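Local structure of pectate lyase (Cellvibrio cellulosa, 1GXM) at residues Met80-Leu83 and Ala84-Lys88. The protein is a polysaccharide lyase of family 10 whose catalytic module, the part described here, cleaves pectate (polygalacturonic acid) by anti-beta-elimination. Sequence-based numbering, arbitrary orientation.
Sequences MVFL and AEVYK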
loop_
_atom_site.group_PDB
_atom_site.type_symbol
_atom_site.label_atom_id
_atom_site.label_comp_id
_atom_site.label_asym_id
_atom_site.label_seq_id
_atom_site.Cartn_x
_atom_site.Cartn_y
_atom_site.Cartn_z
ATOM N N MET A 80 6.189 -13.444 -1.417
ATOM C CA MET A 80 5.353 -14.369 -2.185
ATOM C C MET A 80 5.495 -14.128 -3.684
ATOM O O MET A 80 5.451 -15.085 -4.464
ATOM C CB MET A 80 3.904 -14.383 -1.719
ATOM C CG MET A 80 3.041 -13.390 -2.389
ATOM S SD MET A 80 1.695 -13.025 -1.367
ATOM C CE MET A 80 0.459 -14.142 -1.996
ATOM N N VAL A 81 5.678 -12.874 -4.092
ATOM C CA VAL A 81 5.829 -12.568 -5.503
ATOM C C VAL A 81 7.174 -13.130 -5.954
ATOM O O VAL A 81 7.290 -13.781 -6.991
ATOM C CB VAL A 81 5.734 -11.056 -5.762
ATOM C CG1 VAL A 81 6.158 -10.713 -7.181
ATOM C CG2 VAL A 81 4.310 -10.572 -5.503
ATOM N N PHE A 82 8.202 -12.870 -5.158
ATOM C CA PHE A 82 9.529 -13.395 -5.400
ATOM C C PHE A 82 9.539 -14.906 -5.530
ATOM O O PHE A 82 10.064 -15.453 -6.506
ATOM C CB PHE A 82 10.433 -12.920 -4.270
ATOM C CG PHE A 82 11.768 -13.579 -4.248
ATOM C CD1 PHE A 82 12.689 -13.352 -5.261
ATOM C CD2 PHE A 82 12.100 -14.427 -3.212
ATOM C CE1 PHE A 82 13.932 -13.976 -5.218
ATOM C CE2 PHE A 82 13.316 -15.034 -3.157
ATOM C CZ PHE A 82 14.240 -14.807 -4.151
ATOM N N LEU A 83 8.920 -15.607 -4.599
ATOM C CA LEU A 83 8.972 -17.066 -4.653
ATOM C C LEU A 83 8.103 -17.600 -5.780
ATOM O O LEU A 83 8.366 -18.666 -6.314
ATOM C CB LEU A 83 8.573 -17.687 -3.319
ATOM C CG LEU A 83 9.548 -17.463 -2.169
ATOM C CD1 LEU A 83 9.080 -18.191 -0.960
ATOM C CD2 LEU A 83 10.943 -17.880 -2.551
ATOM N N ALA A 84 7.077 -16.861 -6.182
ATOM C CA ALA A 84 6.281 -17.277 -7.328
ATOM C C ALA A 84 7.131 -17.234 -8.577
ATOM O O ALA A 84 7.025 -18.106 -9.448
ATOM C CB ALA A 84 5.040 -16.404 -7.481
ATOM N N GLU A 85 7.955 -16.200 -8.677
ATOM C CA GLU A 85 8.871 -16.047 -9.799
ATOM C C GLU A 85 9.909 -17.161 -9.765
ATOM O O GLU A 85 10.215 -17.750 -10.773
ATOM C CB GLU A 85 9.543 -14.680 -9.773
ATOM C CG GLU A 85 10.572 -14.469 -10.871
ATOM C CD GLU A 85 9.981 -14.370 -12.266
ATOM O OE1 GLU A 85 8.776 -14.129 -12.408
ATOM O OE2 GLU A 85 10.741 -14.524 -13.260
ATOM N N VAL A 86 10.436 -17.468 -8.592
ATOM C CA VAL A 86 11.381 -18.571 -8.461
ATOM C C VAL A 86 10.744 -19.875 -8.889
ATOM O O VAL A 86 11.385 -20.668 -9.581
ATOM C CB VAL A 86 11.916 -18.678 -7.015
ATOM C CG1 VAL A 86 12.723 -19.957 -6.833
ATOM C CG2 VAL A 86 12.751 -17.485 -6.674
ATOM N N TYR A 87 9.500 -20.115 -8.498
ATOM C CA TYR A 87 8.782 -21.295 -8.936
ATOM C C TYR A 87 8.627 -21.320 -10.456
ATOM O O TYR A 87 8.836 -22.358 -11.105
ATOM C CB TYR A 87 7.420 -21.413 -8.260
ATOM C CG TYR A 87 6.671 -22.614 -8.762
ATOM C CD1 TYR A 87 7.232 -23.884 -8.652
ATOM C CD2 TYR A 87 5.437 -22.490 -9.370
ATOM C CE1 TYR A 87 6.567 -25.006 -9.149
ATOM C CE2 TYR A 87 4.756 -23.604 -9.845
ATOM C CZ TYR A 87 5.337 -24.863 -9.741
ATOM O OH TYR A 87 4.659 -25.967 -10.213
ATOM N N LYS A 88 8.272 -20.177 -11.022
ATOM C CA LYS A 88 8.089 -20.047 -12.458
ATOM C C LYS A 88 9.396 -20.340 -13.174
ATOM O O LYS A 88 9.394 -21.032 -14.200
ATOM C CB LYS A 88 7.578 -18.646 -12.806
ATOM C CG LYS A 88 7.339 -18.378 -14.295
ATOM C CD LYS A 88 6.846 -16.950 -14.483
ATOM C CE LYS A 88 6.745 -16.532 -15.952
ATOM N NZ LYS A 88 5.703 -17.280 -16.681
#
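V86 lays its CG2 methyl over one face of the F82 ring, one helical turn earlier, in a CH-pi contact: the methyl lies 4.1 Å from the ring centroid, 18° off the normal and shifted toward the rim, where CE1 and CZ are its nearest ring atoms. F82 holds CG anti to its backbone N (chi1 170°), beside the carbonyl carbon, and the ring stands out from the helix with one face against the V86 methyl. On V86 it is CG1 that stands anti to N, and CG2, placed beside that nitrogen, reaches the ring and also comes within 3.4 Å of F82 O. The main chain ties the same pair: V86 N donates to F82 O at 2.9 Å. This is an i/i+4 side-chain pair on one alpha-helix, 77-90, of the catalytic module, packed against helices 37-42 (A37 on L83 and V86) and 93-109 (Y95 on V86, A102 and L106 on M80), with W32 edge-to-face on the F82 ring. The i to i+4 alpha-helical hydrogen bonding continues from A84 N to M80 O (3.0 Å), from E85 N to V81 O and from Y87 N to L83 O (2.9 Å). A84, packed against P153 and F154, sets its CB 3.3 Å from M80 O. The E85 carboxylate leads away from the preceding turn to a salt bridge with R29; Y87 likewise carries its hydroxyl away, to a hydrogen bond with D157.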